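Local coordinates for protein alpha-1,4-endofucoidanase (Mariniflexile fucanivorans, PDB 6DLH) that hydrolyses alpha-1,4 linkages within the fucan chains of fucoidan, acting as a retaining endo-enzyme of glycoside hydrolase family 107, at residues Pro421-Gln426 with Thr507-Lys512; Arg54-Asn59 with Asn89-Thr94; Leu643-Gly648 with Ala722-Asn727; Ile568-Gly573 with Asn601-Asn606. One frame throughout, in Å; residues are numbered along the deposited sequence.

Contact 1: Pro421-Gln426 with Thr507-Lys512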
loop_
_atom_site.group_PDB
_atom_site.type_symbol
_atom_site.label_atom_id
_atom_site.label_comp_id
_atom_site.label_asym_id
_atom_site.label_seq_id
_atom_site.Cartn_x
_atom_site.Cartn_y
_atom_site.Cartn_z
ATOM N N PRO A 421 -0.933 -7.761 -34.537
ATOM C CA PRO A 421 -0.280 -7.064 -33.425
ATOM C C PRO A 421 -0.964 -7.220 -32.069
ATOM O O PRO A 421 -2.186 -7.304 -31.982
ATOM C CB PRO A 421 -0.333 -5.587 -33.842
ATOM C CG PRO A 421 -0.402 -5.629 -35.352
ATOM C CD PRO A 421 -1.226 -6.861 -35.666
ATOM N N ASN A 422 -0.146 -7.225 -31.007
ATOM C CA ASN A 422 -0.657 -7.169 -29.648
ATOM C C ASN A 422 -0.380 -5.784 -29.064
ATOM O O ASN A 422 0.710 -5.247 -29.236
ATOM C CB ASN A 422 -0.038 -8.246 -28.754
ATOM C CG ASN A 422 -0.250 -9.666 -29.241
ATOM O OD1 ASN A 422 0.447 -10.574 -28.801
ATOM N ND2 ASN A 422 -1.197 -9.875 -30.142
ATOM N N TRP A 423 -1.386 -5.226 -28.381
ATOM C CA TRP A 423 -1.223 -4.033 -27.566
ATOM C C TRP A 423 -0.836 -4.425 -26.140
ATOM O O TRP A 423 -1.172 -5.510 -25.670
ATOM C CB TRP A 423 -2.508 -3.195 -27.585
ATOM C CG TRP A 423 -2.743 -2.455 -28.867
ATOM C CD1 TRP A 423 -3.322 -2.939 -30.007
ATOM C CD2 TRP A 423 -2.413 -1.080 -29.140
ATOM N NE1 TRP A 423 -3.367 -1.965 -30.972
ATOM C CE2 TRP A 423 -2.819 -0.813 -30.468
ATOM C CE3 TRP A 423 -1.815 -0.053 -28.399
ATOM C CZ2 TRP A 423 -2.642 0.437 -31.061
ATOM C CZ3 TRP A 423 -1.636 1.181 -28.985
ATOM C CH2 TRP A 423 -2.049 1.421 -30.298
ATOM N N SER A 424 -0.156 -3.513 -25.439
ATOM C CA SER A 424 0.387 -3.812 -24.125
ATOM C C SER A 424 -0.710 -3.804 -23.062
ATOM O O SER A 424 -1.700 -3.084 -23.186
ATOM C CB SER A 424 1.505 -2.862 -23.784
ATOM O OG SER A 424 1.033 -1.529 -23.669
ATOM N N ARG A 425 -0.519 -4.635 -22.029
ATOM C CA ARG A 425 -1.284 -4.605 -20.787
ATOM C C ARG A 425 -2.788 -4.569 -21.060
ATOM O O ARG A 425 -3.273 -5.339 -21.881
ATOM C CB ARG A 425 -0.776 -3.483 -19.877
ATOM C CG ARG A 425 0.732 -3.514 -19.686
ATOM C CD ARG A 425 1.194 -2.564 -18.607
ATOM N NE ARG A 425 2.566 -2.858 -18.221
ATOM C CZ ARG A 425 3.276 -2.164 -17.337
ATOM N NH1 ARG A 425 4.499 -2.552 -17.015
ATOM N NH2 ARG A 425 2.777 -1.073 -16.787
ATOM N N GLN A 426 -3.506 -3.680 -20.357
ATOM C CA GLN A 426 -4.958 -3.574 -20.457
ATOM C C GLN A 426 -5.395 -2.267 -21.133
ATOM O O GLN A 426 -6.427 -2.250 -21.800
ATOM C CB GLN A 426 -5.619 -3.727 -19.086
ATOM C CG GLN A 426 -5.636 -5.161 -18.574
ATOM C CD GLN A 426 -6.560 -6.042 -19.374
ATOM O OE1 GLN A 426 -7.767 -5.822 -19.420
ATOM N NE2 GLN A 426 -5.996 -7.065 -20.003
ATOM N N THR A 507 -4.815 -4.794 -35.451
ATOM C CA THR A 507 -5.462 -4.935 -34.156
ATOM C C THR A 507 -5.761 -3.542 -33.612
ATOM O O THR A 507 -4.891 -2.672 -33.639
ATOM C CB THR A 507 -4.580 -5.701 -33.158
ATOM O OG1 THR A 507 -4.229 -6.969 -33.709
ATOM C CG2 THR A 507 -5.237 -5.904 -31.811
ATOM N N ASN A 508 -6.983 -3.371 -33.097
ATOM C CA ASN A 508 -7.497 -2.091 -32.642
ATOM C C ASN A 508 -7.349 -1.980 -31.129
ATOM O O ASN A 508 -7.459 -2.970 -30.410
ATOM C CB ASN A 508 -8.985 -1.915 -32.971
ATOM C CG ASN A 508 -9.288 -1.751 -34.449
ATOM O OD1 ASN A 508 -8.495 -2.129 -35.313
ATOM N ND2 ASN A 508 -10.449 -1.190 -34.749
ATOM N N ARG A 509 -7.148 -0.745 -30.664
ATOM C CA ARG A 509 -7.156 -0.409 -29.252
ATOM C C ARG A 509 -7.860 0.937 -29.109
ATOM O O ARG A 509 -7.496 1.900 -29.782
ATOM C CB ARG A 509 -5.713 -0.406 -28.732
ATOM C CG ARG A 509 -5.497 0.237 -27.372
ATOM C CD ARG A 509 -5.832 -0.629 -26.175
ATOM N NE ARG A 509 -5.147 -1.911 -26.024
ATOM C CZ ARG A 509 -4.218 -2.172 -25.105
ATOM N NH1 ARG A 509 -3.441 -1.207 -24.639
ATOM N NH2 ARG A 509 -4.083 -3.401 -24.639
ATOM N N GLU A 510 -8.894 0.974 -28.263
ATOM C CA GLU A 510 -9.634 2.197 -28.008
ATOM C C GLU A 510 -8.823 3.087 -27.070
ATOM O O GLU A 510 -8.422 2.654 -25.992
ATOM C CB GLU A 510 -11.013 1.882 -27.423
ATOM C CG GLU A 510 -11.833 3.121 -27.104
ATOM C CD GLU A 510 -13.104 2.850 -26.316
ATOM O OE1 GLU A 510 -13.141 3.183 -25.111
ATOM O OE2 GLU A 510 -14.048 2.301 -26.907
ATOM N N VAL A 511 -8.601 4.337 -27.496
ATOM C CA VAL A 511 -7.885 5.327 -26.706
ATOM C C VAL A 511 -8.785 6.542 -26.495
ATOM O O VAL A 511 -9.638 6.847 -27.331
ATOM C CB VAL A 511 -6.533 5.713 -27.346
ATOM C CG1 VAL A 511 -5.564 4.538 -27.381
ATOM C CG2 VAL A 511 -6.691 6.312 -28.741
ATOM N N LYS A 512 -8.566 7.228 -25.368
ATOM C CA LYS A 512 -9.347 8.388 -24.981
ATOM C C LYS A 512 -8.435 9.607 -24.849
ATOM O O LYS A 512 -7.234 9.474 -24.611
ATOM C CB LYS A 512 -10.101 8.119 -23.674
ATOM C CG LYS A 512 -11.272 7.152 -23.790
ATOM C CD LYS A 512 -11.812 6.679 -22.449
ATOM C CE LYS A 512 -12.815 7.617 -21.808
ATOM N NZ LYS A 512 -14.164 7.495 -22.416
#

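Contact 2: Arg54-Asn59 with Asn89-Thr94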
loop_
_atom_site.group_PDB
_atom_site.type_symbol
_atom_site.label_atom_id
_atom_site.label_comp_id
_atom_site.label_asym_id
_atom_site.label_seq_id
_atom_site.Cartn_x
_atom_site.Cartn_y
_atom_site.Cartn_z
ATOM N N ARG A 54 2.522 -3.815 8.075
ATOM C CA ARG A 54 2.503 -2.982 9.271
ATOM C C ARG A 54 2.142 -1.555 8.874
ATOM O O ARG A 54 2.983 -0.671 8.912
ATOM C CB ARG A 54 3.824 -3.123 10.040
ATOM C CG ARG A 54 4.232 -4.572 10.263
ATOM C CD ARG A 54 5.398 -4.841 11.202
ATOM N NE ARG A 54 5.084 -4.543 12.598
ATOM C CZ ARG A 54 4.349 -5.304 13.410
ATOM N NH1 ARG A 54 3.889 -6.479 13.006
ATOM N NH2 ARG A 54 4.072 -4.880 14.631
ATOM N N THR A 55 0.886 -1.355 8.461
ATOM C CA THR A 55 0.492 -0.145 7.761
ATOM C C THR A 55 -0.107 0.886 8.715
ATOM O O THR A 55 -0.387 2.006 8.300
ATOM C CB THR A 55 -0.554 -0.437 6.678
ATOM O OG1 THR A 55 -1.722 -0.915 7.346
ATOM C CG2 THR A 55 -0.084 -1.439 5.643
ATOM N N PHE A 56 -0.294 0.493 9.983
ATOM C CA PHE A 56 -1.075 1.230 10.967
ATOM C C PHE A 56 -0.300 2.439 11.498
ATOM O O PHE A 56 0.914 2.527 11.332
ATOM C CB PHE A 56 -1.407 0.299 12.136
ATOM C CG PHE A 56 -0.245 -0.558 12.572
ATOM C CD1 PHE A 56 0.857 0.001 13.208
ATOM C CD2 PHE A 56 -0.236 -1.922 12.320
ATOM C CE1 PHE A 56 1.937 -0.786 13.589
ATOM C CE2 PHE A 56 0.839 -2.708 12.707
ATOM C CZ PHE A 56 1.924 -2.142 13.343
ATOM N N ASN A 57 -1.031 3.352 12.156
ATOM C CA ASN A 57 -0.471 4.404 12.995
ATOM C C ASN A 57 0.387 5.352 12.164
ATOM O O ASN A 57 1.481 5.723 12.586
ATOM C CB ASN A 57 0.296 3.845 14.195
ATOM C CG ASN A 57 -0.600 3.111 15.170
ATOM O OD1 ASN A 57 -1.787 3.423 15.293
ATOM N ND2 ASN A 57 -0.042 2.120 15.849
ATOM N N GLY A 58 -0.131 5.698 10.979
ATOM C CA GLY A 58 0.498 6.637 10.063
ATOM C C GLY A 58 1.534 6.007 9.131
ATOM O O GLY A 58 1.941 6.640 8.157
ATOM N N ASN A 59 1.957 4.771 9.432
ATOM C CA ASN A 59 2.999 4.080 8.683
ATOM C C ASN A 59 2.783 4.150 7.168
ATOM O O ASN A 59 3.750 4.303 6.434
ATOM C CB ASN A 59 3.198 2.636 9.152
ATOM C CG ASN A 59 3.829 2.508 10.524
ATOM O OD1 ASN A 59 4.483 3.425 11.011
ATOM N ND2 ASN A 59 3.665 1.352 11.149
ATOM N N ASN A 89 -5.275 -11.498 8.230
ATOM C CA ASN A 89 -5.069 -12.129 9.527
ATOM C C ASN A 89 -5.370 -11.130 10.647
ATOM O O ASN A 89 -6.365 -10.410 10.585
ATOM C CB ASN A 89 -3.666 -12.745 9.599
ATOM C CG ASN A 89 -3.574 -13.991 10.450
ATOM O OD1 ASN A 89 -4.465 -14.838 10.425
ATOM N ND2 ASN A 89 -2.483 -14.124 11.187
ATOM N N ILE A 90 -4.492 -11.077 11.658
ATOM C CA ILE A 90 -4.679 -10.213 12.817
ATOM C C ILE A 90 -4.491 -8.746 12.431
ATOM O O ILE A 90 -4.674 -7.867 13.268
ATOM C CB ILE A 90 -3.762 -10.621 13.986
ATOM C CG1 ILE A 90 -2.278 -10.480 13.633
ATOM C CG2 ILE A 90 -4.109 -12.021 14.480
ATOM C CD1 ILE A 90 -1.331 -10.764 14.785
ATOM N N PHE A 91 -4.145 -8.486 11.164
ATOM C CA PHE A 91 -3.960 -7.124 10.682
ATOM C C PHE A 91 -5.166 -6.683 9.856
ATOM O O PHE A 91 -5.133 -5.634 9.214
ATOM C CB PHE A 91 -2.658 -7.012 9.880
ATOM C CG PHE A 91 -1.436 -7.482 10.622
ATOM C CD1 PHE A 91 -0.745 -6.620 11.462
ATOM C CD2 PHE A 91 -0.989 -8.790 10.501
ATOM C CE1 PHE A 91 0.371 -7.057 12.160
ATOM C CE2 PHE A 91 0.124 -9.228 11.203
ATOM C CZ PHE A 91 0.800 -8.359 12.030
ATOM N N SER A 92 -6.242 -7.475 9.901
ATOM C CA SER A 92 -7.435 -7.188 9.117
ATOM C C SER A 92 -8.061 -5.831 9.448
ATOM O O SER A 92 -8.749 -5.272 8.596
ATOM C CB SER A 92 -8.450 -8.302 9.202
ATOM O OG SER A 92 -8.956 -8.422 10.520
ATOM N N PRO A 93 -7.923 -5.270 10.677
ATOM C CA PRO A 93 -8.387 -3.905 10.949
ATOM C C PRO A 93 -7.631 -2.782 10.234
ATOM O O PRO A 93 -8.214 -1.742 9.928
ATOM C CB PRO A 93 -8.219 -3.747 12.473
ATOM C CG PRO A 93 -8.163 -5.168 12.989
ATOM C CD PRO A 93 -7.437 -5.930 11.900
ATOM N N THR A 94 -6.336 -2.995 9.973
ATOM C CA THR A 94 -5.487 -1.954 9.413
ATOM C C THR A 94 -5.829 -1.728 7.940
ATOM O O THR A 94 -5.665 -2.630 7.120
ATOM C CB THR A 94 -4.008 -2.278 9.644
ATOM O OG1 THR A 94 -3.659 -3.387 8.811
ATOM C CG2 THR A 94 -3.700 -2.576 11.095
HETATM O O HOH W 1 -1.068 -3.665 8.929
HETATM O O HOH W 2 -3.390 -2.338 5.800
#

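Contact 3: Leu643-Gly648 with Ala722-Asn727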
loop_
_atom_site.group_PDB
_atom_site.type_symbol
_atom_site.label_atom_id
_atom_site.label_comp_id
_atom_site.label_asym_id
_atom_site.label_seq_id
_atom_site.Cartn_x
_atom_site.Cartn_y
_atom_site.Cartn_z
ATOM N N LEU A 643 16.746 7.786 39.036
ATOM C CA LEU A 643 16.522 6.867 37.934
ATOM C C LEU A 643 16.574 5.443 38.475
ATOM O O LEU A 643 17.656 4.886 38.659
ATOM C CB LEU A 643 17.581 7.093 36.847
ATOM C CG LEU A 643 17.218 8.119 35.773
ATOM C CD1 LEU A 643 17.282 9.541 36.317
ATOM C CD2 LEU A 643 18.123 7.978 34.556
ATOM N N ASN A 644 15.388 4.886 38.753
ATOM C CA ASN A 644 15.236 3.505 39.179
ATOM C C ASN A 644 15.318 2.601 37.949
ATOM O O ASN A 644 14.444 2.649 37.084
ATOM C CB ASN A 644 13.940 3.309 39.971
ATOM C CG ASN A 644 13.904 2.011 40.753
ATOM O OD1 ASN A 644 14.894 1.282 40.809
ATOM N ND2 ASN A 644 12.767 1.719 41.368
ATOM N N LEU A 645 16.379 1.784 37.884
ATOM C CA LEU A 645 16.721 1.007 36.702
ATOM C C LEU A 645 16.309 -0.455 36.872
ATOM O O LEU A 645 15.668 -0.822 37.854
ATOM C CB LEU A 645 18.225 1.143 36.438
ATOM C CG LEU A 645 18.621 2.059 35.280
ATOM C CD1 LEU A 645 17.887 3.392 35.331
ATOM C CD2 LEU A 645 20.129 2.275 35.246
ATOM N N THR A 646 16.657 -1.277 35.873
ATOM C CA THR A 646 16.281 -2.680 35.825
ATOM C C THR A 646 17.168 -3.480 36.775
ATOM O O THR A 646 18.378 -3.255 36.831
ATOM C CB THR A 646 16.432 -3.245 34.403
ATOM O OG1 THR A 646 15.766 -2.372 33.491
ATOM C CG2 THR A 646 15.887 -4.647 34.246
ATOM N N ASP A 647 16.539 -4.429 37.482
ATOM C CA ASP A 647 17.205 -5.382 38.354
ATOM C C ASP A 647 18.421 -6.001 37.668
ATOM O O ASP A 647 18.430 -6.212 36.456
ATOM C CB ASP A 647 16.255 -6.498 38.799
ATOM C CG ASP A 647 15.180 -6.033 39.764
ATOM O OD1 ASP A 647 15.192 -4.834 40.119
ATOM O OD2 ASP A 647 14.339 -6.877 40.159
ATOM N N GLY A 648 19.447 -6.273 38.482
ATOM C CA GLY A 648 20.581 -7.095 38.099
ATOM C C GLY A 648 20.484 -8.470 38.755
ATOM O O GLY A 648 19.695 -8.668 39.681
ATOM N N ALA A 722 22.581 13.178 39.148
ATOM C CA ALA A 722 21.415 12.359 39.420
ATOM C C ALA A 722 21.858 11.091 40.145
ATOM O O ALA A 722 23.037 10.730 40.106
ATOM C CB ALA A 722 20.708 12.039 38.122
ATOM N N GLU A 723 20.895 10.433 40.803
ATOM C CA GLU A 723 21.101 9.126 41.407
ATOM C C GLU A 723 20.557 8.035 40.477
ATOM O O GLU A 723 19.462 8.168 39.926
ATOM C CB GLU A 723 20.413 9.077 42.771
ATOM C CG GLU A 723 20.463 7.707 43.420
ATOM C CD GLU A 723 19.678 7.562 44.711
ATOM O OE1 GLU A 723 19.296 8.590 45.286
ATOM O OE2 GLU A 723 19.448 6.414 45.136
ATOM N N ILE A 724 21.339 6.957 40.314
ATOM C CA ILE A 724 20.914 5.735 39.643
ATOM C C ILE A 724 20.857 4.609 40.677
ATOM O O ILE A 724 21.827 4.375 41.392
ATOM C CB ILE A 724 21.856 5.397 38.465
ATOM C CG1 ILE A 724 21.584 6.256 37.224
ATOM C CG2 ILE A 724 21.789 3.915 38.120
ATOM C CD1 ILE A 724 22.026 7.698 37.328
ATOM N N LEU A 725 19.716 3.909 40.734
ATOM C CA LEU A 725 19.425 2.901 41.744
ATOM C C LEU A 725 19.106 1.573 41.052
ATOM O O LEU A 725 18.120 1.468 40.324
ATOM C CB LEU A 725 18.233 3.406 42.565
ATOM C CG LEU A 725 17.648 2.453 43.611
ATOM C CD1 LEU A 725 18.528 2.403 44.852
ATOM C CD2 LEU A 725 16.237 2.880 43.998
ATOM N N ILE A 726 19.966 0.568 41.273
ATOM C CA ILE A 726 19.802 -0.770 40.721
ATOM C C ILE A 726 19.710 -1.767 41.872
ATOM O O ILE A 726 20.625 -1.859 42.690
ATOM C CB ILE A 726 20.969 -1.149 39.783
ATOM C CG1 ILE A 726 21.074 -0.229 38.566
ATOM C CG2 ILE A 726 20.868 -2.610 39.369
ATOM C CD1 ILE A 726 22.427 -0.262 37.889
ATOM N N ASN A 727 18.611 -2.526 41.900
ATOM C CA ASN A 727 18.479 -3.677 42.776
ATOM C C ASN A 727 19.178 -4.880 42.142
ATOM O O ASN A 727 18.859 -5.269 41.019
ATOM C CB ASN A 727 17.010 -4.004 43.050
ATOM C CG ASN A 727 16.852 -5.068 44.112
ATOM O OD1 ASN A 727 17.840 -5.514 44.689
ATOM N ND2 ASN A 727 15.623 -5.473 44.383
HETATM O O HOH W 3 16.176 -2.483 40.198
#

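Contact 4: Ile568-Gly573 with Asn601-Asn606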
loop_
_atom_site.group_PDB
_atom_site.type_symbol
_atom_site.label_atom_id
_atom_site.label_comp_id
_atom_site.label_asym_id
_atom_site.label_seq_id
_atom_site.Cartn_x
_atom_site.Cartn_y
_atom_site.Cartn_z
ATOM N N ILE A 568 11.384 19.834 -6.732
ATOM C CA ILE A 568 11.406 20.648 -5.530
ATOM C C ILE A 568 12.798 20.567 -4.922
ATOM O O ILE A 568 13.396 19.495 -4.877
ATOM C CB ILE A 568 10.327 20.193 -4.526
ATOM C CG1 ILE A 568 8.924 20.288 -5.131
ATOM C CG2 ILE A 568 10.437 20.971 -3.219
ATOM C CD1 ILE A 568 7.859 19.689 -4.262
ATOM N N THR A 569 13.284 21.720 -4.454
ATOM C CA THR A 569 14.584 21.850 -3.825
ATOM C C THR A 569 14.415 22.668 -2.552
ATOM O O THR A 569 13.655 23.637 -2.527
ATOM C CB THR A 569 15.566 22.596 -4.742
ATOM O OG1 THR A 569 15.461 22.057 -6.059
ATOM C CG2 THR A 569 17.002 22.529 -4.266
ATOM N N LYS A 570 15.122 22.249 -1.500
ATOM C CA LYS A 570 15.342 23.087 -0.339
ATOM C C LYS A 570 16.509 24.014 -0.669
ATOM O O LYS A 570 17.577 23.536 -1.045
ATOM C CB LYS A 570 15.662 22.198 0.865
ATOM C CG LYS A 570 16.192 22.909 2.104
ATOM C CD LYS A 570 16.453 21.948 3.241
ATOM C CE LYS A 570 17.131 22.597 4.424
ATOM N NZ LYS A 570 17.586 21.594 5.415
ATOM N N THR A 571 16.291 25.332 -0.531
ATOM C CA THR A 571 17.299 26.304 -0.935
ATOM C C THR A 571 17.922 27.024 0.263
ATOM O O THR A 571 18.993 27.607 0.132
ATOM C CB THR A 571 16.819 27.236 -2.062
ATOM O OG1 THR A 571 15.695 27.990 -1.608
ATOM C CG2 THR A 571 16.474 26.517 -3.350
ATOM N N SER A 572 17.277 26.972 1.432
ATOM C CA SER A 572 17.854 27.595 2.614
ATOM C C SER A 572 17.145 27.106 3.871
ATOM O O SER A 572 16.056 26.547 3.779
ATOM C CB SER A 572 17.789 29.099 2.519
ATOM O OG SER A 572 16.450 29.546 2.673
ATOM N N GLY A 573 17.764 27.363 5.033
ATOM C CA GLY A 573 17.194 27.024 6.329
ATOM C C GLY A 573 18.061 26.009 7.069
ATOM O O GLY A 573 19.062 25.557 6.518
ATOM N N ASN A 601 11.224 27.479 12.981
ATOM C CA ASN A 601 12.204 27.207 11.941
ATOM C C ASN A 601 11.655 27.664 10.590
ATOM O O ASN A 601 10.480 27.455 10.285
ATOM C CB ASN A 601 12.585 25.726 11.869
ATOM C CG ASN A 601 13.401 25.234 13.047
ATOM O OD1 ASN A 601 14.471 24.661 12.860
ATOM N ND2 ASN A 601 12.900 25.436 14.255
ATOM N N SER A 602 12.532 28.263 9.779
ATOM C CA SER A 602 12.153 28.854 8.506
ATOM C C SER A 602 13.008 28.259 7.385
ATOM O O SER A 602 14.190 27.987 7.589
ATOM C CB SER A 602 12.289 30.354 8.579
ATOM O OG SER A 602 11.392 30.989 7.686
ATOM N N PHE A 603 12.397 28.057 6.206
ATOM C CA PHE A 603 13.040 27.374 5.093
ATOM C C PHE A 603 12.541 27.952 3.771
ATOM O O PHE A 603 11.387 28.375 3.670
ATOM C CB PHE A 603 12.693 25.879 5.106
ATOM C CG PHE A 603 12.947 25.151 6.405
ATOM C CD1 PHE A 603 11.962 25.067 7.381
ATOM C CD2 PHE A 603 14.168 24.537 6.650
ATOM C CE1 PHE A 603 12.199 24.396 8.573
ATOM C CE2 PHE A 603 14.403 23.869 7.844
ATOM C CZ PHE A 603 13.419 23.802 8.805
ATOM N N THR A 604 13.406 27.936 2.750
ATOM C CA THR A 604 12.981 28.284 1.403
ATOM C C THR A 604 12.873 27.017 0.556
ATOM O O THR A 604 13.756 26.164 0.609
ATOM C CB THR A 604 13.903 29.328 0.753
ATOM O OG1 THR A 604 13.905 30.500 1.568
ATOM C CG2 THR A 604 13.480 29.717 -0.649
ATOM N N PHE A 605 11.796 26.926 -0.238
ATOM C CA PHE A 605 11.596 25.808 -1.144
ATOM C C PHE A 605 11.330 26.305 -2.566
ATOM O O PHE A 605 10.475 27.163 -2.792
ATOM C CB PHE A 605 10.543 24.840 -0.590
ATOM C CG PHE A 605 11.079 23.880 0.445
ATOM C CD1 PHE A 605 11.195 24.256 1.779
ATOM C CD2 PHE A 605 11.493 22.603 0.085
ATOM C CE1 PHE A 605 11.703 23.379 2.727
ATOM C CE2 PHE A 605 12.000 21.725 1.035
ATOM C CZ PHE A 605 12.112 22.118 2.353
ATOM N N ASN A 606 12.088 25.763 -3.524
ATOM C CA ASN A 606 11.892 26.080 -4.931
ATOM C C ASN A 606 11.111 24.951 -5.598
ATOM O O ASN A 606 11.391 23.784 -5.354
ATOM C CB ASN A 606 13.219 26.329 -5.658
ATOM C CG ASN A 606 13.025 26.737 -7.105
ATOM O OD1 ASN A 606 12.782 27.907 -7.404
ATOM N ND2 ASN A 606 13.124 25.779 -8.012
HETATM O O HOH W 4 13.451 23.259 -7.811
#

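Contact 1: Pro421-Gln426 with Thr507-Lys512
Trp423 and Arg509 carry this contact, in which the 421-426 segment, whose strand 422-423 pairs with strand 449-450, is gripped by strand 505-513, an outer strand of the three-stranded antiparallel sheet of the first immunoglobulin-like domain. Arg509 CB stands almost straight over the five-membered ring of the indole, 3.3 Å from its centroid, a close CH-pi contact. At its edge the same ring sends NE1 to Thr507 O at 3.2 Å; the acceptor lies in the indole plane, whereas the donor stands well above the carbonyl plane. Beyond CG, which is anti to the backbone N (chi1 166°), the arginine chain bends twice and brings its guanidinium back to the loop. There NH1 and NH2 close on a single acceptor, Ser424 O, at 2.9 and 2.8 Å, so two bonds hold this carbonyl and fix the rotation of the guanidinium. Near the start of the strand, beside the Pro421 ring, Thr507 OG1 donates to Pro421 O at 2.7 Å, in the carbonyl plane and on a lone pair.

Further out, Arg509 NH1 also bonds Thr428 OG1, and Phe449 meets the indole edge-to-face. The loop that Arg509 clasps is also tied to the body of the enzyme: Arg425 NH2 bonds Ala140 O, and Gln426 NE2 bonds OD1 of Asp79, a calcium ligand of the catalytic part.

Contact 2: Arg54-Asn59 with Asn89-Thr94
Thr94 and Phe56 meet because of their first torsions. With chi1 at 70°, Thr94 tucks OG1 between its own backbone N and carbonyl carbon, which leaves CG2 anti to the carbonyl carbon and pointed at Phe56. Phe56 CG takes the corresponding place (chi1 43°), and its ring lies alongside the threonine, so that CD2 at the ring edge touches Thr94 CG2 at 3.7 Å. The other branch of Thr94 works for its own turn: OG1 donates to Phe91 O at 2.7 Å, on a lone pair, and Phe91 O also accepts Thr94 N, the closing bond of a type I turn. Two waters join the loops. One accepts a hydrogen bond from Thr55 N and donates one to Thr94 OG1 at 2.6 Å; the second bonds Thr55 OG1 and donates to Thr94 O. An alanine at Thr94 would probably leave the first water without the hydroxyl it donates to, the Phe56 edge without this methyl, and the type I turn with its backbone bond alone.

The phenyl rings of Phe56 and Phe91 meet edge by edge, at 4.4 Å between CE2 and CD1. Arg54 NH1 approaches CE1 and CZ of Phe91, the guanidinium nearly perpendicular to that ring, while its NE makes a salt bridge with Glu390.

Both segments are loops following neighbouring parallel strands, 46-49 and 80-84, and leading toward helices 66-71 and 100-104; they therefore join adjacent beta-alpha connections of the catalytic domain, consistent with a (beta/alpha) barrel as in family GH29.

Contact 3: Leu643-Gly648 with Ala722-Asn727
Leu643 faces Ile724, and Asn644 faces Leu725, in parallel register; the end-to-end directions of the touching parts differ by 28°. Such parallel pairing of an edge strand near the start of a domain with its last strand is a hallmark of many immunoglobulin-like sandwiches, and it is found here in the third such domain. Leu643 N donates to Glu723 O, Leu643 O accepts Leu725 N, and Leu645 N reaches Leu725 O at 3.0 Å in an almost straight bond. Past Leu645 N a water comes between the chains, accepting from Asn727 N and lying close to Leu645 O and Asp647 OD1; Gly648 N then bonds Asn727 O directly at 2.8 Å.

Leu643 and Ile724 share the buried face, whereas Asn644 and Leu725 are on the other. Leu645 reaches two residues of the other strand: CD2 touches Ile724 CG2 at 3.7 Å, and CB meets Ile726 CG1 at 3.8 Å. Tyr654 and Tyr656 from strand 654-659 lie against Leu645, while Trp638 touches Leu643. Toward the end of the pair, Asp647 and Asn727 lie side by side with their flat groups turned 71° apart, and Asp647 OD1 rests against Asn727 CB at 3.5 Å.

Contact 4: Ile568-Gly573 with Asn601-Asn606
Ile568 lays CG2 against the edge of the Phe605 ring, 3.8 Å from CD2, on the inner side of an immunoglobulin-like sheet. Thr569 is paired with Asn606 as an antiparallel hydrogen-bonded pair: its N gives to Asn606 O and its O receives Asn606 N at 2.8 Å. Lys570, opposite Phe605 in the following non-hydrogen-bonded pair, places CA over one face of the phenyl ring, 4.1 Å from the centroid, and CB beside CE2. Its extended chain continues past Phe603, and NZ bonds the carbonyls of Pro574 and Leu577. An alanine in place of Phe605 would probably open a gap beside Lys570 CA and CB and take from Ile568 CG2 the ring edge it rests on.

Thr571 is the extra residue of a beta bulge. Its N makes an almost straight bond of 2.9 Å to Thr604 O, and the register slips by one, so that Ser572 now pairs with Thr604. These two are joined by backbone, Ser572 O receiving Thr604 N at 3.2 Å, and by side chain, Ser572 OG lying 2.9 Å from Thr604 OG1 in a bond whose direction is open. At Gly573 the backbone passes so close to Ser602 O and Phe603 CD2 that a CB would collide with both.

The chemistry divides the sheet by face: Phe605, with Lys570 CA and CB against its ring, packs on Trp532 and Leu589 inside the domain, whereas hydroxyls and an amide occupy the other side, where Ser572 and Thr604 add a side-chain bond in the pair just after the bulge.

In the fold
Read from the N terminus, the four contacts come in series as 2, 1, 4 and 3; none nests in or crosses another. Contact 2 closes a short loop inside the catalytic domain, across two successive beta-alpha units. Contact 1 closes a loop of 80 residues that holds most of the first immunoglobulin-like domain, and it sits where that domain meets the catalytic part. Contact 4 closes a short excursion between two antiparallel strands of the second such domain, while contact 3 brings the beginning and end of the third together. The contacts stay well apart: contacts 1 and 3 lie on opposite sides of the chain's centre, their own centres about 71 Å apart.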